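Local coordinates for protein glia-derived nexin (Homo sapiens, PDB 4DY0) that inhibits serine proteases such as thrombin, trypsin and urokinase as a heparin-binding serpin, and promotes neurite extension by inhibiting thrombin, at residues Val280-Leu285 / His319-Ala324; Thr15-Phe20 / Ile34-Ile39; Asp126-Cys131 / Leu150-Ile155. All blocks are in the same frame, centred on the assembly; numbering follows the deposited sequence.

Contact 1 (Val280-Leu285 / His319-Ala324). With SO4 (sulfate ion), chain D.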
ATOM      1  N   VAL A 280       7.038   2.876  -7.612  1.00 30.03           N
ATOM      2  CA  VAL A 280       7.532   1.731  -6.862  1.00 31.53           C
ATOM      3  C   VAL A 280       8.373   2.156  -5.659  1.00 34.32           C
ATOM      4  O   VAL A 280       9.243   3.022  -5.766  1.00 28.54           O
ATOM      5  CB  VAL A 280       8.353   0.787  -7.758  1.00 32.63           C
ATOM      6  CG1 VAL A 280       9.426   1.571  -8.513  1.00 34.53           C
ATOM      7  CG2 VAL A 280       8.973  -0.324  -6.929  1.00 30.97           C
ATOM      8  N   ALA A 281       8.106   1.542  -4.511  1.00 32.35           N
ATOM      9  CA  ALA A 281       8.862   1.826  -3.302  1.00 27.97           C
ATOM     10  C   ALA A 281       8.875   0.625  -2.365  1.00 30.56           C
ATOM     11  O   ALA A 281       7.930  -0.161  -2.327  1.00 27.87           O
ATOM     12  CB  ALA A 281       8.292   3.043  -2.593  1.00 25.28           C
ATOM     13  N   GLN A 282       9.959   0.487  -1.618  1.00 31.11           N
ATOM     14  CA  GLN A 282      10.048  -0.531  -0.591  1.00 34.69           C
ATOM     15  C   GLN A 282      10.286   0.154   0.741  1.00 31.07           C
ATOM     16  O   GLN A 282      10.837   1.249   0.793  1.00 24.61           O
ATOM     17  CB  GLN A 282      11.186  -1.502  -0.886  1.00 39.22           C
ATOM     18  CG  GLN A 282      11.387  -2.543   0.199  1.00 57.57           C
ATOM     19  CD  GLN A 282      12.686  -3.307   0.044  1.00 71.64           C
ATOM     20  OE1 GLN A 282      12.997  -3.818  -1.034  1.00 81.95           O
ATOM     21  NE2 GLN A 282      13.452  -3.395   1.128  1.00 67.51           N
ATOM     22  N   THR A 283       9.877  -0.489   1.823  1.00 27.36           N
ATOM     23  CA  THR A 283      10.056   0.109   3.122  1.00 28.48           C
ATOM     24  C   THR A 283      10.036  -0.944   4.218  1.00 29.67           C
ATOM     25  O   THR A 283       9.401  -1.988   4.083  1.00 29.00           O
ATOM     26  CB  THR A 283       8.966   1.164   3.392  1.00 34.45           C
ATOM     27  OG1 THR A 283       9.451   2.118   4.340  1.00 41.38           O
ATOM     28  CG2 THR A 283       7.700   0.514   3.932  1.00 30.44           C
ATOM     29  N   ASP A 284      10.755  -0.666   5.299  1.00 29.68           N
ATOM     30  CA  ASP A 284      10.706  -1.494   6.488  1.00 28.32           C
ATOM     31  C   ASP A 284       9.688  -0.879   7.438  1.00 27.34           C
ATOM     32  O   ASP A 284       9.849   0.262   7.871  1.00 28.59           O
ATOM     33  CB  ASP A 284      12.087  -1.553   7.141  1.00 32.84           C
ATOM     34  CG  ASP A 284      12.155  -2.550   8.279  1.00 31.59           C
ATOM     35  OD1 ASP A 284      11.118  -3.166   8.597  1.00 36.48           O
ATOM     36  OD2 ASP A 284      13.247  -2.714   8.860  1.00 38.22           O
ATOM     37  N   LEU A 285       8.643  -1.632   7.762  1.00 28.82           N
ATOM     38  CA  LEU A 285       7.537  -1.112   8.567  1.00 25.99           C
ATOM     39  C   LEU A 285       7.855  -1.015  10.057  1.00 26.86           C
ATOM     40  O   LEU A 285       7.086  -0.435  10.820  1.00 29.08           O
ATOM     41  CB  LEU A 285       6.287  -1.970   8.357  1.00 25.87           C
ATOM     42  CG  LEU A 285       5.322  -1.555   7.242  1.00 28.78           C
ATOM     43  CD1 LEU A 285       6.002  -0.663   6.219  1.00 27.74           C
ATOM     44  CD2 LEU A 285       4.692  -2.776   6.578  1.00 25.39           C
ATOM     45  N   HIS A 319      12.505  -7.661  10.538  1.00 29.99           N
ATOM     46  CA  HIS A 319      12.061  -6.690   9.547  1.00 27.27           C
ATOM     47  C   HIS A 319      10.698  -7.092   9.013  1.00 28.16           C
ATOM     48  O   HIS A 319      10.382  -8.281   8.917  1.00 28.94           O
ATOM     49  CB  HIS A 319      13.036  -6.623   8.369  1.00 28.58           C
ATOM     50  CG  HIS A 319      14.416  -6.186   8.745  1.00 35.33           C
ATOM     51  ND1 HIS A 319      14.699  -4.913   9.195  1.00 35.88           N
ATOM     52  CD2 HIS A 319      15.597  -6.848   8.723  1.00 38.09           C
ATOM     53  CE1 HIS A 319      15.992  -4.814   9.443  1.00 35.94           C
ATOM     54  NE2 HIS A 319      16.560  -5.974   9.166  1.00 39.74           N
ATOM     55  N   ILE A 320       9.895  -6.089   8.674  1.00 27.21           N
ATOM     56  CA  ILE A 320       8.642  -6.296   7.969  1.00 28.92           C
ATOM     57  C   ILE A 320       8.713  -5.477   6.696  1.00 30.33           C
ATOM     58  O   ILE A 320       8.528  -4.260   6.723  1.00 31.44           O
ATOM     59  CB  ILE A 320       7.434  -5.837   8.802  1.00 29.35           C
ATOM     60  CG1 ILE A 320       7.370  -6.612  10.122  1.00 33.70           C
ATOM     61  CG2 ILE A 320       6.145  -6.022   8.012  1.00 27.64           C
ATOM     62  CD1 ILE A 320       6.319  -6.095  11.091  1.00 30.78           C
ATOM     63  N   LEU A 321       9.006  -6.145   5.585  1.00 31.27           N
ATOM     64  CA  LEU A 321       9.264  -5.462   4.321  1.00 29.53           C
ATOM     65  C   LEU A 321       8.052  -5.441   3.406  1.00 28.52           C
ATOM     66  O   LEU A 321       7.470  -6.482   3.096  1.00 30.21           O
ATOM     67  CB  LEU A 321      10.430  -6.122   3.592  1.00 31.19           C
ATOM     68  CG  LEU A 321      11.700  -6.273   4.426  1.00 36.74           C
ATOM     69  CD1 LEU A 321      12.692  -7.170   3.712  1.00 45.01           C
ATOM     70  CD2 LEU A 321      12.312  -4.914   4.728  1.00 30.60           C
ATOM     71  N   GLN A 322       7.678  -4.242   2.975  1.00 25.45           N
ATOM     72  CA  GLN A 322       6.616  -4.079   1.998  1.00 26.75           C
ATOM     73  C   GLN A 322       7.153  -3.394   0.751  1.00 29.40           C
ATOM     74  O   GLN A 322       7.839  -2.374   0.837  1.00 28.71           O
ATOM     75  CB  GLN A 322       5.463  -3.262   2.578  1.00 24.29           C
ATOM     76  CG  GLN A 322       4.346  -3.007   1.579  1.00 25.28           C
ATOM     77  CD  GLN A 322       3.165  -2.289   2.197  1.00 28.66           C
ATOM     78  OE1 GLN A 322       3.138  -1.056   2.272  1.00 26.97           O
ATOM     79  NE2 GLN A 322       2.172  -3.060   2.642  1.00 28.39           N
ATOM     80  N   LYS A 323       6.846  -3.966  -0.408  1.00 31.35           N
ATOM     81  CA  LYS A 323       7.186  -3.338  -1.674  1.00 26.89           C
ATOM     82  C   LYS A 323       5.930  -3.198  -2.517  1.00 27.30           C
ATOM     83  O   LYS A 323       5.197  -4.163  -2.724  1.00 30.87           O
ATOM     84  CB  LYS A 323       8.245  -4.147  -2.414  1.00 29.30           C
ATOM     85  CG  LYS A 323       8.851  -3.426  -3.605  1.00 32.62           C
ATOM     86  CD  LYS A 323      10.255  -3.938  -3.893  1.00 38.48           C
ATOM     87  CE  LYS A 323      10.865  -3.242  -5.101  1.00 35.34           C
ATOM     88  NZ  LYS A 323      12.315  -3.547  -5.217  1.00 37.04           N
ATOM     89  N   ALA A 324       5.677  -1.986  -2.990  1.00 26.96           N
ATOM     90  CA  ALA A 324       4.476  -1.704  -3.762  1.00 27.02           C
ATOM     91  C   ALA A 324       4.877  -1.145  -5.111  1.00 26.08           C
ATOM     92  O   ALA A 324       5.788  -0.322  -5.204  1.00 27.71           O
ATOM     93  CB  ALA A 324       3.574  -0.724  -3.016  1.00 22.79           C
TER
HETATM   94  S   SO4 D 401      11.936  -4.359  -9.007  1.00 74.48           S
HETATM   95  O1  SO4 D 401      12.165  -3.641 -10.282  1.00101.10           O
HETATM   96  O2  SO4 D 401      11.481  -3.398  -7.978  1.00 99.43           O
HETATM   97  O3  SO4 D 401      10.896  -5.393  -9.207  1.00 85.04           O
HETATM   98  O4  SO4 D 401      13.200  -4.991  -8.562  1.00 80.80           O

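Contact 2 (Thr15-Phe20 / Ile34-Ile39)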
ATOM      1  N   THR A  15      -5.248   2.089   9.905  1.00 24.66           N
ATOM      2  CA  THR A  15      -3.973   1.725  10.508  1.00 26.53           C
ATOM      3  C   THR A  15      -2.884   1.885   9.458  1.00 27.85           C
ATOM      4  O   THR A  15      -1.852   2.508   9.704  1.00 31.21           O
ATOM      5  CB  THR A  15      -3.972   0.275  11.036  1.00 28.03           C
ATOM      6  OG1 THR A  15      -4.831   0.183  12.175  1.00 33.34           O
ATOM      7  CG2 THR A  15      -2.572  -0.146  11.454  1.00 25.70           C
ATOM      8  N   GLY A  16      -3.128   1.331   8.276  1.00 23.77           N
ATOM      9  CA  GLY A  16      -2.165   1.415   7.195  1.00 25.54           C
ATOM     10  C   GLY A  16      -1.878   2.844   6.778  1.00 21.86           C
ATOM     11  O   GLY A  16      -0.738   3.202   6.503  1.00 22.01           O
ATOM     12  N   ILE A  17      -2.919   3.664   6.721  1.00 21.28           N
ATOM     13  CA  ILE A  17      -2.758   5.055   6.318  1.00 22.59           C
ATOM     14  C   ILE A  17      -1.939   5.834   7.355  1.00 24.75           C
ATOM     15  O   ILE A  17      -1.089   6.662   7.003  1.00 26.85           O
ATOM     16  CB  ILE A  17      -4.124   5.729   6.074  1.00 22.50           C
ATOM     17  CG1 ILE A  17      -4.807   5.106   4.854  1.00 21.79           C
ATOM     18  CG2 ILE A  17      -3.963   7.232   5.873  1.00 22.57           C
ATOM     19  CD1 ILE A  17      -6.218   5.615   4.611  1.00 21.84           C
ATOM     20  N   GLN A  18      -2.185   5.558   8.630  1.00 25.49           N
ATOM     21  CA  GLN A  18      -1.443   6.205   9.709  1.00 24.44           C
ATOM     22  C   GLN A  18       0.049   5.953   9.564  1.00 25.90           C
ATOM     23  O   GLN A  18       0.866   6.841   9.816  1.00 27.68           O
ATOM     24  CB  GLN A  18      -1.925   5.711  11.073  1.00 27.47           C
ATOM     25  CG  GLN A  18      -3.227   6.350  11.525  1.00 32.08           C
ATOM     26  CD  GLN A  18      -3.747   5.759  12.818  1.00 47.30           C
ATOM     27  OE1 GLN A  18      -4.936   5.470  12.943  1.00 51.83           O
ATOM     28  NE2 GLN A  18      -2.857   5.569  13.786  1.00 49.37           N
ATOM     29  N   VAL A  19       0.401   4.739   9.154  1.00 22.89           N
ATOM     30  CA  VAL A  19       1.791   4.411   8.893  1.00 23.59           C
ATOM     31  C   VAL A  19       2.315   5.273   7.749  1.00 23.17           C
ATOM     32  O   VAL A  19       3.372   5.894   7.865  1.00 24.23           O
ATOM     33  CB  VAL A  19       1.975   2.914   8.570  1.00 23.68           C
ATOM     34  CG1 VAL A  19       3.379   2.646   8.057  1.00 19.47           C
ATOM     35  CG2 VAL A  19       1.668   2.070   9.807  1.00 21.79           C
ATOM     36  N   PHE A  20       1.565   5.329   6.652  1.00 21.21           N
ATOM     37  CA  PHE A  20       1.946   6.186   5.532  1.00 22.11           C
ATOM     38  C   PHE A  20       2.213   7.615   6.002  1.00 24.18           C
ATOM     39  O   PHE A  20       3.208   8.235   5.606  1.00 24.63           O
ATOM     40  CB  PHE A  20       0.861   6.185   4.452  1.00 20.94           C
ATOM     41  CG  PHE A  20       1.117   7.160   3.332  1.00 21.30           C
ATOM     42  CD1 PHE A  20       1.892   6.797   2.238  1.00 19.62           C
ATOM     43  CD2 PHE A  20       0.580   8.441   3.371  1.00 21.64           C
ATOM     44  CE1 PHE A  20       2.126   7.688   1.208  1.00 19.95           C
ATOM     45  CE2 PHE A  20       0.815   9.342   2.343  1.00 20.43           C
ATOM     46  CZ  PHE A  20       1.585   8.966   1.261  1.00 21.10           C
ATOM     47  N   ILE A  34       2.934   2.909  -0.415  1.00 26.00           N
ATOM     48  CA  ILE A  34       2.587   1.953   0.619  1.00 25.15           C
ATOM     49  C   ILE A  34       1.284   1.258   0.243  1.00 28.55           C
ATOM     50  O   ILE A  34       0.503   1.776  -0.567  1.00 30.55           O
ATOM     51  CB  ILE A  34       2.354   2.691   1.953  1.00 28.85           C
ATOM     52  CG1 ILE A  34       3.668   3.274   2.482  1.00 26.94           C
ATOM     53  CG2 ILE A  34       1.702   1.785   2.972  1.00 24.78           C
ATOM     54  CD1 ILE A  34       4.712   2.242   2.767  1.00 27.30           C
ATOM     55  N   SER A  35       1.049   0.087   0.825  1.00 24.42           N
ATOM     56  CA  SER A  35      -0.252  -0.557   0.718  1.00 23.42           C
ATOM     57  C   SER A  35      -0.894  -0.616   2.094  1.00 25.67           C
ATOM     58  O   SER A  35      -0.572  -1.493   2.890  1.00 26.45           O
ATOM     59  CB  SER A  35      -0.126  -1.963   0.147  1.00 22.30           C
ATOM     60  OG  SER A  35      -1.386  -2.605   0.172  1.00 22.81           O
ATOM     61  N   PRO A  36      -1.789   0.338   2.392  1.00 26.03           N
ATOM     62  CA  PRO A  36      -2.392   0.387   3.724  1.00 25.25           C
ATOM     63  C   PRO A  36      -3.061  -0.928   4.108  1.00 26.62           C
ATOM     64  O   PRO A  36      -2.937  -1.378   5.249  1.00 26.92           O
ATOM     65  CB  PRO A  36      -3.431   1.503   3.593  1.00 25.28           C
ATOM     66  CG  PRO A  36      -2.851   2.414   2.545  1.00 23.81           C
ATOM     67  CD  PRO A  36      -2.196   1.479   1.553  1.00 22.69           C
ATOM     68  N   HIS A  37      -3.767  -1.540   3.165  1.00 25.21           N
ATOM     69  CA  HIS A  37      -4.429  -2.806   3.446  1.00 27.64           C
ATOM     70  C   HIS A  37      -3.418  -3.922   3.687  1.00 28.89           C
ATOM     71  O   HIS A  37      -3.629  -4.795   4.533  1.00 27.59           O
ATOM     72  CB  HIS A  37      -5.363  -3.205   2.311  1.00 27.31           C
ATOM     73  CG  HIS A  37      -5.996  -4.543   2.511  1.00 28.24           C
ATOM     74  ND1 HIS A  37      -7.155  -4.715   3.236  1.00 28.93           N
ATOM     75  CD2 HIS A  37      -5.617  -5.779   2.108  1.00 26.18           C
ATOM     76  CE1 HIS A  37      -7.471  -5.997   3.256  1.00 29.56           C
ATOM     77  NE2 HIS A  37      -6.554  -6.663   2.578  1.00 27.82           N
ATOM     78  N   GLY A  38      -2.325  -3.896   2.928  1.00 28.50           N
ATOM     79  CA  GLY A  38      -1.256  -4.876   3.097  1.00 28.58           C
ATOM     80  C   GLY A  38      -0.659  -4.788   4.488  1.00 30.03           C
ATOM     81  O   GLY A  38      -0.234  -5.791   5.064  1.00 29.92           O
ATOM     82  N   ILE A  39      -0.622  -3.578   5.031  1.00 26.20           N
ATOM     83  CA  ILE A  39      -0.133  -3.375   6.383  1.00 26.95           C
ATOM     84  C   ILE A  39      -1.077  -4.063   7.365  1.00 27.59           C
ATOM     85  O   ILE A  39      -0.641  -4.763   8.278  1.00 29.94           O
ATOM     86  CB  ILE A  39       0.012  -1.872   6.702  1.00 24.46           C
ATOM     87  CG1 ILE A  39       1.156  -1.277   5.873  1.00 24.07           C
ATOM     88  CG2 ILE A  39       0.256  -1.656   8.182  1.00 24.88           C
ATOM     89  CD1 ILE A  39       1.495   0.159   6.222  1.00 23.09           C
TER

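Contact 3 (Asp126-Cys131 / Leu150-Ile155)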
ATOM      1  N   ASP A 126      23.116 -17.959   5.990  1.00 65.56           N
ATOM      2  CA  ASP A 126      23.789 -17.531   4.764  1.00 63.87           C
ATOM      3  C   ASP A 126      23.046 -16.350   4.142  1.00 57.70           C
ATOM      4  O   ASP A 126      22.283 -16.521   3.184  1.00 54.96           O
ATOM      5  CB  ASP A 126      23.873 -18.688   3.763  1.00 67.91           C
ATOM      6  CG  ASP A 126      24.495 -18.273   2.440  1.00 73.19           C
ATOM      7  OD1 ASP A 126      24.446 -19.069   1.477  1.00 77.91           O
ATOM      8  OD2 ASP A 126      25.032 -17.150   2.359  1.00 68.51           O
ATOM      9  N   PRO A 127      23.274 -15.144   4.688  1.00 55.74           N
ATOM     10  CA  PRO A 127      22.533 -13.943   4.319  1.00 52.16           C
ATOM     11  C   PRO A 127      22.275 -13.856   2.816  1.00 52.56           C
ATOM     12  O   PRO A 127      21.120 -13.860   2.385  1.00 49.09           O
ATOM     13  CB  PRO A 127      23.460 -12.817   4.772  1.00 51.61           C
ATOM     14  CG  PRO A 127      24.178 -13.392   5.941  1.00 50.70           C
ATOM     15  CD  PRO A 127      24.359 -14.852   5.644  1.00 53.57           C
ATOM     16  N   ALA A 128      23.349 -13.791   2.033  1.00 54.46           N
ATOM     17  CA  ALA A 128      23.241 -13.667   0.581  1.00 56.77           C
ATOM     18  C   ALA A 128      22.286 -14.694  -0.038  1.00 55.49           C
ATOM     19  O   ALA A 128      21.328 -14.326  -0.718  1.00 60.63           O
ATOM     20  CB  ALA A 128      24.620 -13.751  -0.066  1.00 60.49           C
ATOM     21  N   SER A 129      22.540 -15.977   0.190  1.00 51.36           N
ATOM     22  CA  SER A 129      21.667 -17.009  -0.364  1.00 53.44           C
ATOM     23  C   SER A 129      20.241 -16.809   0.129  1.00 46.71           C
ATOM     24  O   SER A 129      19.280 -16.986  -0.620  1.00 46.47           O
ATOM     25  CB  SER A 129      22.164 -18.412  -0.007  1.00 53.58           C
ATOM     26  N   ALA A 130      20.113 -16.430   1.396  1.00 45.23           N
ATOM     27  CA  ALA A 130      18.806 -16.173   1.990  1.00 43.43           C
ATOM     28  C   ALA A 130      18.026 -15.130   1.191  1.00 45.03           C
ATOM     29  O   ALA A 130      16.851 -15.335   0.866  1.00 45.42           O
ATOM     30  CB  ALA A 130      18.958 -15.734   3.437  1.00 41.36           C
ATOM     31  N   CYS A 131      18.683 -14.016   0.874  1.00 44.27           N
ATOM     32  CA  CYS A 131      18.062 -12.957   0.086  1.00 45.94           C
ATOM     33  C   CYS A 131      17.703 -13.455  -1.306  1.00 49.20           C
ATOM     34  O   CYS A 131      16.659 -13.095  -1.851  1.00 48.21           O
ATOM     35  CB  CYS A 131      18.991 -11.748  -0.015  1.00 50.21           C
ATOM     36  SG  CYS A 131      19.460 -11.064   1.583  1.00 57.74           S
ATOM     37  N   LEU A 150      15.518  -7.735  -0.566  1.00 53.34           N
ATOM     38  CA  LEU A 150      16.514  -7.789   0.496  1.00 53.42           C
ATOM     39  C   LEU A 150      17.947  -7.782  -0.001  1.00 54.92           C
ATOM     40  O   LEU A 150      18.238  -8.183  -1.128  1.00 59.18           O
ATOM     41  CB  LEU A 150      16.308  -9.023   1.372  1.00 58.77           C
ATOM     42  CG  LEU A 150      14.905  -9.286   1.904  1.00 65.88           C
ATOM     43  CD1 LEU A 150      14.044  -9.907   0.812  1.00 69.64           C
ATOM     44  CD2 LEU A 150      14.985 -10.197   3.112  1.00 64.37           C
ATOM     45  N   SER A 151      18.835  -7.326   0.872  1.00 55.53           N
ATOM     46  CA  SER A 151      20.263  -7.407   0.649  1.00 57.84           C
ATOM     47  C   SER A 151      20.894  -8.075   1.857  1.00 57.07           C
ATOM     48  O   SER A 151      20.388  -7.947   2.973  1.00 54.09           O
ATOM     49  CB  SER A 151      20.858  -6.015   0.448  1.00 60.82           C
ATOM     50  OG  SER A 151      20.697  -5.588  -0.889  1.00 58.51           O
ATOM     51  N   PRO A 152      22.053  -8.604   1.731  1.00 57.21           N
ATOM     52  CA  PRO A 152      22.622  -9.311   2.831  1.00 58.58           C
ATOM     53  C   PRO A 152      22.736  -8.470   4.097  1.00 60.52           C
ATOM     54  O   PRO A 152      22.649  -8.976   5.161  1.00 57.95           O
ATOM     55  CB  PRO A 152      23.976  -9.646   2.267  1.00 62.70           C
ATOM     56  CG  PRO A 152      23.738  -9.879   0.940  1.00 61.60           C
ATOM     57  CD  PRO A 152      22.625  -9.051   0.482  1.00 59.81           C
ATOM     58  N   ASP A 153      22.942  -7.186   3.944  1.00 68.24           N
ATOM     59  CA  ASP A 153      23.194  -6.237   4.995  1.00 73.41           C
ATOM     60  C   ASP A 153      22.066  -6.081   5.942  1.00 72.11           C
ATOM     61  O   ASP A 153      22.245  -5.629   7.025  1.00 68.31           O
ATOM     62  CB  ASP A 153      23.484  -4.902   4.375  1.00 90.02           C
ATOM     63  CG  ASP A 153      22.370  -4.437   3.544  1.00 99.97           C
ATOM     64  OD1 ASP A 153      22.263  -4.883   2.405  1.00121.20           O
ATOM     65  OD2 ASP A 153      21.567  -3.656   4.036  1.00107.34           O
ATOM     66  N   LEU A 154      20.886  -6.414   5.496  1.00 68.52           N
ATOM     67  CA  LEU A 154      19.735  -6.410   6.333  1.00 67.58           C
ATOM     68  C   LEU A 154      19.609  -7.678   7.121  1.00 68.32           C
ATOM     69  O   LEU A 154      18.691  -7.826   7.872  1.00 75.53           O
ATOM     70  CB  LEU A 154      18.498  -6.286   5.490  1.00 67.59           C
ATOM     71  CG  LEU A 154      18.065  -4.936   4.991  1.00 71.08           C
ATOM     72  CD1 LEU A 154      17.054  -5.144   3.968  1.00 69.60           C
ATOM     73  CD2 LEU A 154      17.474  -4.254   6.098  1.00 80.28           C
ATOM     74  N   ILE A 155      20.488  -8.638   6.918  1.00 66.46           N
ATOM     75  CA  ILE A 155      20.331  -9.894   7.609  1.00 62.74           C
ATOM     76  C   ILE A 155      21.471 -10.082   8.538  1.00 65.15           C
ATOM     77  O   ILE A 155      22.550  -9.709   8.258  1.00 67.63           O
ATOM     78  CB  ILE A 155      20.233 -11.004   6.661  1.00 60.39           C
ATOM     79  CG1 ILE A 155      18.907 -10.902   5.959  1.00 58.73           C
ATOM     80  CG2 ILE A 155      20.287 -12.277   7.365  1.00 60.85           C
ATOM     81  CD1 ILE A 155      18.754 -11.827   4.844  1.00 62.59           C
TER

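Contact 1 (Val280-Leu285 / His319-Ala324)
K323 lies against Q282 where segments 280-284 and 319-324 run antiparallel (171°), on neighbouring strands of sheet A of the serpin fold. A281 and T283 form hydrogen-bonded pairs with A324 and Q322. Q282 and D284 form non-hydrogen-bonded pairs with K323 and L321. The K323 side chain starts with CG anti to the backbone N (chi1 -169°) and stays extended. K323 CB is 4.0 Å from A281 O. K323 CG comes closer to that oxygen, A281 O, at 3.6 Å. K323 CD rests on Q282 CB at 4.0 Å. K323 CE then passes V280 CG2 at 3.9 Å. At the tip, NZ is hydrogen-bonded to the backbone oxygens of D147 and N148. K323 NZ also makes a weak bond of 2.9 Å to O2 of a sulfate ion, probably from the crystallisation liquor. On the same face of the sheet, D284 uses both carboxylate oxygens. I320 N donates to D284 OD1 at 3.2 Å, on its syn side but tilted out of the carboxylate plane, and OD1 also accepts from K286 N. H319 ND1 donates to D284 OD2 at 2.7 Å, from above a carboxylate plane turned 65° from the imidazole ring.

Contact 2 (Thr15-Phe20 / Ile34-Ile39)
This is a buried, apolar contact in the serpin core between helix 5-26 and the start of helix 36-47, with the end of strand 32-34. G16 of the first helix is set against P36 and I39 and is the point of close approach. G16 CA lies 3.5 Å from P36 O in a CA-H...O contact. A CB on G16 would fall 2.1 Å from P36 O, so the bare backbone lets the second helix come in this near. I39 covers the same spot, with I39 CB and CG2 each 4.0 Å from G16 CA. The rest of I39 runs on extended, CD1 anti to CB's neighbour CA (chi2 -173°). It meets V19 tip to tip, with I39 CD1 3.6 Å from V19 CG1. Beside G16, I17 CG1 touches the ring of P36 at CG, 4.1 Å away. F20 closes the far end: I34 CG1 sits at the edge of its ring, in plane, 4.0 Å from F20 CD1. S35 is the N-cap of helix 36-47. S35 OG accepts from G38 N at 3.2 Å and is also hydrogen-bonded to L371 O of strand 369-376, while M373 of that strand packs on I17, F20 and P36. No hydrogen bond joins the two segments, so their fit rests on shape and apolar surface, and the cap hydroxyl is satisfied within its own helix turn and by strand 369-376.

Contact 3 (Asp126-Cys131 / Leu150-Ile155)
C131 and I155 point at each other through similar first torsions. C131 SG is anti to its carbonyl carbon (chi1 -58°), and I155 CG1 is anti to its own (chi1 -70°). I155 then runs straight on, with CD1 anti to CA (chi2 171°). This brings I155 CD1 to 3.4 Å from C131 SG, a tight methyl-sulfur contact. The sulfur also lies against the backbone of the partner segment. C131 SG is 3.3 Å from S151 C and 3.6 Å from P152 N, so it sits beside the peptide link between those two residues. On another side, L150 CB lies 3.8 Å from C131 SG. The two branches of I155 have separate tasks. Besides the cysteine, I155 CD1 also touches A130 CB, 4.2 Å away. I155 CG2 turns to the proline at the helix start and packs on P127 CB at 4.1 Å. An alanine in place of I155 would probably leave C131 SG and A130 CB without their methyl partner and open a gap beside P127. P152 covers the outer part of the contact. P152 CG is 3.8 Å from A128 CA, and P152 CB faces P127 CB. Beyond the two segments, F124 and T160 also pack on I155. No hydrogen bond crosses between the segments. P127 to C131 form the first turn of helix 127-141, and P152 to L154 form a short 3-10 turn. The helix is the one serpins carry across the front of sheet A. The contact folds the loop that follows it back onto its first turn, on the way to strand 162-170, an arrangement typical of the serpin fold.

How the contacts relate
From the N terminus, contact 2 closes first: 13 residues after its first segment, the chain brings helix 36-47 back onto helix 5-26. Contact 3 closes next, over 18 residues, and returns the loop before strand 162-170 to the start of helix 127-141. Contact 1 comes last and spans 33 residues, including helix 286-291. The three lie in series; none nests or crosses. Q322 OE1 probably accepts a hydrogen bond from S35 N of contact 2. L321 packs on L150 of contact 3, and H319 NE2 bonds weakly to L154 O. Contacts 2 and 3 do not touch; contact 1, in sheet A, lies between them and meets the start of helix 36-47 on one side and the loop after helix 127-141 on the other.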